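Local coordinates for methanol--corrinoid protein co-methyltransferase (Methanosarcina barkeri, PDB 2I2X), which catalyses the transfer of the methyl group of methanol to the cob(I)amide bound by its partner MtaC, an early step of methanogenesis from methanol, at residues D180-L185 with E430-D435; I188-S193 with D437-D442. All blocks are in the same frame, centred on the assembly; numbering follows the deposited sequence.

Interaction 1 (D180-L185 with E430-D435); sequences DIPGLL and EALPDD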
loop_
_atom_site.group_PDB
_atom_site.type_symbol
_atom_site.label_atom_id
_atom_site.label_comp_id
_atom_site.label_asym_id
_atom_site.label_seq_id
_atom_site.Cartn_x
_atom_site.Cartn_y
_atom_site.Cartn_z
ATOM N N ASP A 180 -4.349 -4.282 35.253
ATOM C CA ASP A 180 -3.858 -5.299 36.155
ATOM C C ASP A 180 -2.444 -5.680 35.698
ATOM O O ASP A 180 -2.232 -6.638 34.927
ATOM C CB ASP A 180 -4.821 -6.495 36.208
ATOM C CG ASP A 180 -4.394 -7.545 37.221
ATOM O OD1 ASP A 180 -3.292 -7.408 37.823
ATOM O OD2 ASP A 180 -5.166 -8.515 37.425
ATOM N N ILE A 181 -1.477 -4.895 36.161
ATOM C CA ILE A 181 -0.086 -5.102 35.797
ATOM C C ILE A 181 0.478 -6.486 36.203
ATOM O O ILE A 181 1.068 -7.188 35.358
ATOM C CB ILE A 181 0.783 -3.998 36.347
ATOM C CG1 ILE A 181 0.237 -2.630 35.924
ATOM C CG2 ILE A 181 2.197 -4.214 35.905
ATOM C CD1 ILE A 181 -0.159 -2.483 34.438
ATOM N N PRO A 182 0.276 -6.900 37.480
ATOM C CA PRO A 182 0.629 -8.268 37.867
ATOM C C PRO A 182 0.002 -9.335 36.955
ATOM O O PRO A 182 0.654 -10.333 36.636
ATOM C CB PRO A 182 0.060 -8.371 39.294
ATOM C CG PRO A 182 0.133 -6.976 39.814
ATOM C CD PRO A 182 -0.275 -6.144 38.628
ATOM N N GLY A 183 -1.252 -9.140 36.546
ATOM C CA GLY A 183 -1.897 -10.065 35.620
ATOM C C GLY A 183 -1.147 -10.111 34.291
ATOM O O GLY A 183 -0.915 -11.190 33.725
ATOM N N LEU A 184 -0.737 -8.940 33.809
ATOM C CA LEU A 184 0.143 -8.878 32.650
ATOM C C LEU A 184 1.398 -9.727 32.843
ATOM O O LEU A 184 1.710 -10.556 31.980
ATOM C CB LEU A 184 0.506 -7.425 32.322
ATOM C CG LEU A 184 -0.291 -6.550 31.335
ATOM C CD1 LEU A 184 -1.678 -7.057 30.939
ATOM C CD2 LEU A 184 -0.364 -5.115 31.877
ATOM N N LEU A 185 2.102 -9.517 33.966
ATOM C CA LEU A 185 3.294 -10.317 34.333
ATOM C C LEU A 185 3.036 -11.821 34.346
ATOM O O LEU A 185 3.850 -12.624 33.857
ATOM C CB LEU A 185 3.820 -9.902 35.696
ATOM C CG LEU A 185 5.340 -9.866 35.956
ATOM C CD1 LEU A 185 5.638 -9.867 37.415
ATOM C CD2 LEU A 185 6.110 -10.991 35.276
ATOM N N GLU A 430 6.899 -3.333 41.907
ATOM C CA GLU A 430 7.903 -3.316 42.948
ATOM C C GLU A 430 7.382 -3.940 44.251
ATOM O O GLU A 430 8.169 -4.351 45.086
ATOM C CB GLU A 430 8.489 -1.909 43.136
ATOM C CG GLU A 430 9.377 -1.501 41.956
ATOM C CD GLU A 430 10.136 -0.199 42.140
ATOM O OE1 GLU A 430 11.336 -0.166 41.790
ATOM O OE2 GLU A 430 9.548 0.801 42.592
ATOM N N ALA A 431 6.063 -4.047 44.394
ATOM C CA ALA A 431 5.463 -4.627 45.609
ATOM C C ALA A 431 5.407 -6.148 45.545
ATOM O O ALA A 431 5.123 -6.777 46.549
ATOM C CB ALA A 431 4.048 -4.049 45.864
ATOM N N LEU A 432 5.677 -6.728 44.371
ATOM C CA LEU A 432 5.616 -8.171 44.190
ATOM C C LEU A 432 6.777 -8.866 44.889
ATOM O O LEU A 432 7.818 -8.256 45.101
ATOM C CB LEU A 432 5.587 -8.538 42.704
ATOM C CG LEU A 432 4.327 -8.089 41.952
ATOM C CD1 LEU A 432 4.500 -8.180 40.392
ATOM C CD2 LEU A 432 3.053 -8.807 42.459
ATOM N N PRO A 433 6.605 -10.143 45.255
ATOM C CA PRO A 433 7.706 -10.886 45.894
ATOM C C PRO A 433 8.752 -11.355 44.888
ATOM O O PRO A 433 8.414 -11.624 43.720
ATOM C CB PRO A 433 6.998 -12.107 46.460
ATOM C CG PRO A 433 5.865 -12.347 45.481
ATOM C CD PRO A 433 5.393 -10.969 45.098
ATOM N N ASP A 434 10.003 -11.503 45.319
ATOM C CA ASP A 434 11.012 -12.037 44.397
ATOM C C ASP A 434 10.867 -13.512 44.110
ATOM O O ASP A 434 11.275 -13.963 43.044
ATOM C CB ASP A 434 12.443 -11.725 44.843
ATOM C CG ASP A 434 13.010 -10.479 44.164
ATOM O OD1 ASP A 434 12.246 -9.735 43.507
ATOM O OD2 ASP A 434 14.234 -10.246 44.285
ATOM N N ASP A 435 10.263 -14.246 45.041
ATOM C CA ASP A 435 10.081 -15.700 44.934
ATOM C C ASP A 435 8.977 -16.098 43.956
ATOM O O ASP A 435 7.790 -15.774 44.165
ATOM C CB ASP A 435 9.777 -16.282 46.317
ATOM C CG ASP A 435 9.411 -17.747 46.268
ATOM O OD1 ASP A 435 10.346 -18.582 46.166
ATOM O OD2 ASP A 435 8.190 -18.070 46.321
#
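Leu432 puts its methyl groups against Pro182 and Leu185 on the first turns of helix 181-210, where a connecting loop between two C-terminal helices meets the TIM barrel part of MtaB. The two leucines reach toward each other tip to tip, and their CD1 atoms come within 3.6 Å. Toward the proline CD2 is the nearer methyl, in a looser approach, with Leu432 CD2 at 4.3 Å from Pro182 CG. Chi1 of -66°, with CG of Leu432 anti to the carbonyl carbon, turns the fork toward the helix, and chi2 of 166° then sends CD1 to Leu185 and CD2 toward Pro182. Pro182 and Leu185 stand three residues apart, so they present neighbouring points on one helix face, and the 8.1 Å between the CA atoms of Pro182 and Leu432 is the shortest CA-CA separation between the two segments. Tyr390 of helix 389-409 and Phe439 of helix 436-450 also pack against both leucines. Each segment carries an N-cap: Asp435 caps the start of helix 436-450 and Asp180 that of helix 181-210, its OD2 bonded to Tyr447 OH on helix 436-450. In the Asp180 cap, Gly183 N gives a hydrogen bond of 3.0 Å to Asp180 OD1, with an N-H...O angle of 155° and the donor lying well above the carboxylate plane.

Interaction 2 (I188-S193 with D437-D442); sequences IGCLGS and DKFMDD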
loop_
_atom_site.group_PDB
_atom_site.type_symbol
_atom_site.label_atom_id
_atom_site.label_comp_id
_atom_site.label_asym_id
_atom_site.label_seq_id
_atom_site.Cartn_x
_atom_site.Cartn_y
_atom_site.Cartn_z
ATOM N N ILE A 188 1.704 -13.150 30.509
ATOM C CA ILE A 188 2.730 -13.118 29.474
ATOM C C ILE A 188 4.013 -13.793 29.957
ATOM O O ILE A 188 4.517 -14.749 29.354
ATOM C CB ILE A 188 3.045 -11.636 29.013
ATOM C CG1 ILE A 188 1.759 -10.888 28.615
ATOM C CG2 ILE A 188 4.090 -11.627 27.938
ATOM C CD1 ILE A 188 1.957 -9.392 28.418
ATOM N N GLY A 189 4.557 -13.265 31.039
ATOM C CA GLY A 189 5.813 -13.781 31.590
ATOM C C GLY A 189 5.736 -15.224 32.075
ATOM O O GLY A 189 6.611 -16.010 31.773
ATOM N N CYS A 190 4.683 -15.592 32.793
ATOM C CA CYS A 190 4.667 -16.931 33.384
ATOM C C CYS A 190 3.939 -17.957 32.527
ATOM O O CYS A 190 4.559 -18.898 32.002
ATOM C CB CYS A 190 4.139 -16.874 34.819
ATOM S SG CYS A 190 5.083 -15.654 35.819
ATOM N N LEU A 191 2.628 -17.766 32.359
ATOM C CA LEU A 191 1.866 -18.739 31.615
ATOM C C LEU A 191 2.451 -18.818 30.221
ATOM O O LEU A 191 2.807 -19.917 29.761
ATOM C CB LEU A 191 0.398 -18.386 31.574
ATOM C CG LEU A 191 -0.354 -18.215 32.891
ATOM C CD1 LEU A 191 -1.814 -17.881 32.585
ATOM C CD2 LEU A 191 -0.258 -19.458 33.808
ATOM N N GLY A 192 2.616 -17.659 29.573
ATOM C CA GLY A 192 3.216 -17.597 28.241
ATOM C C GLY A 192 4.496 -18.400 28.120
ATOM O O GLY A 192 4.653 -19.201 27.208
ATOM N N SER A 193 5.429 -18.175 29.034
ATOM C CA SER A 193 6.721 -18.861 28.978
ATOM C C SER A 193 6.597 -20.401 29.101
ATOM O O SER A 193 7.298 -21.163 28.415
ATOM C CB SER A 193 7.642 -18.294 30.062
ATOM O OG SER A 193 8.080 -16.952 29.758
ATOM N N ASP A 437 7.450 -19.167 43.143
ATOM C CA ASP A 437 6.333 -20.017 43.670
ATOM C C ASP A 437 5.246 -19.219 44.377
ATOM O O ASP A 437 4.076 -19.394 44.096
ATOM C CB ASP A 437 6.848 -21.134 44.589
ATOM C CG ASP A 437 7.840 -22.049 43.890
ATOM O OD1 ASP A 437 7.741 -22.202 42.650
ATOM O OD2 ASP A 437 8.736 -22.600 44.573
ATOM N N LYS A 438 5.632 -18.326 45.279
ATOM C CA LYS A 438 4.692 -17.395 45.896
ATOM C C LYS A 438 3.773 -16.716 44.856
ATOM O O LYS A 438 2.529 -16.760 44.970
ATOM C CB LYS A 438 5.511 -16.324 46.595
ATOM C CG LYS A 438 4.875 -15.491 47.679
ATOM C CD LYS A 438 3.450 -15.761 48.020
ATOM C CE LYS A 438 3.058 -14.722 49.065
ATOM N NZ LYS A 438 1.596 -14.441 49.109
ATOM N N PHE A 439 4.389 -16.064 43.865
ATOM C CA PHE A 439 3.670 -15.338 42.842
ATOM C C PHE A 439 2.810 -16.305 42.041
ATOM O O PHE A 439 1.616 -16.055 41.812
ATOM C CB PHE A 439 4.650 -14.604 41.915
ATOM C CG PHE A 439 3.976 -13.779 40.840
ATOM C CD1 PHE A 439 3.447 -12.510 41.143
ATOM C CD2 PHE A 439 3.890 -14.259 39.533
ATOM C CE1 PHE A 439 2.841 -11.732 40.165
ATOM C CE2 PHE A 439 3.300 -13.500 38.542
ATOM C CZ PHE A 439 2.760 -12.217 38.853
ATOM N N MET A 440 3.402 -17.417 41.632
ATOM C CA MET A 440 2.651 -18.392 40.880
ATOM C C MET A 440 1.408 -18.780 41.655
ATOM O O MET A 440 0.287 -18.736 41.099
ATOM C CB MET A 440 3.509 -19.606 40.505
ATOM C CG MET A 440 4.614 -19.251 39.510
ATOM S SD MET A 440 4.004 -18.419 37.974
ATOM C CE MET A 440 3.499 -19.908 37.105
ATOM N N ASP A 441 1.594 -19.103 42.938
ATOM C CA ASP A 441 0.484 -19.522 43.785
ATOM C C ASP A 441 -0.540 -18.438 44.019
ATOM O O ASP A 441 -1.720 -18.726 43.916
ATOM C CB ASP A 441 0.929 -20.122 45.136
ATOM C CG ASP A 441 -0.269 -20.708 45.927
ATOM O OD1 ASP A 441 -0.958 -21.613 45.376
ATOM O OD2 ASP A 441 -0.541 -20.227 47.067
ATOM N N ASP A 442 -0.109 -17.214 44.327
ATOM C CA ASP A 442 -1.045 -16.076 44.445
ATOM C C ASP A 442 -1.891 -15.926 43.183
ATOM O O ASP A 442 -3.114 -15.733 43.271
ATOM C CB ASP A 442 -0.308 -14.736 44.675
ATOM C CG ASP A 442 0.232 -14.577 46.096
ATOM O OD1 ASP A 442 -0.060 -15.427 46.973
ATOM O OD2 ASP A 442 0.945 -13.584 46.346
#
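Helix-on-helix packing with a sulfur-aromatic contact joins Cys190 of helix 181-210 to Phe439 and Met440 of helix 436-450. Within 188-193 and 437-442 the nearest CA atoms are those of Cys190 and Met440, 7.9 Å apart, and the CB of Cys190 points toward the other segment. Its thiol comes to the edge of the Phe439 ring, close to the ring plane, with Cys190 SG 3.9 Å from Phe439 CE2. The same Cys190 SG lies 5.1 Å from the centroid of the Phe439 ring, 76° off the ring normal. The ring reaches this place because CG of Phe439 is anti to the backbone N (chi1 -178°), and the ring also stacks with Tyr390 of helix 389-409. Met440 arrives differently. Its chain bends at both chi2 and chi3, folding the thioether over the cysteine, so that Met440 SD lies 3.5 Å from Cys190 CB and 3.7 Å from Cys190 SG; the methyl CE also approaches that CB. Cys190 is thus touched by an aromatic edge and a thioether from successive residues of one helix. On helix 181-210, which takes a wider pi-type turn at 188-192, Ser193 OG bonds back to Gly189 O at 2.7 Å. Away from the contact, Lys438 NZ meets the syn lone pair of Asp442 OD1 in an i to i+4 salt bridge of 2.9 Å. A C-terminal helix lying on a helix between barrel strands 160-163 and 213-216 is consistent with the combined TIM barrel and helix bundle of MtaB.

From the N terminus the chain enters helix 181-210, passing 180-185 and then 188-193, and returns nearly 250 residues later through 430-435 and 437-442. The segments therefore alternate, and the loops closed by interactions 1 and 2 cross. Each loop takes in the barrel strands 213-216, 285-287 and 309-311 and many helices. Interaction 1 ties the loop between helices 416-430 and 436-450, and interaction 2 helix 436-450 itself, back to helix 181-210, which leads into strand 213-216. Their centres are 9 Å apart. Phe439 bridges them, its CE1 lying 3.7 Å from Leu432 CD2, while a probable hydrogen bond from Cys190 N to Leu185 O connects them along helix 181-210.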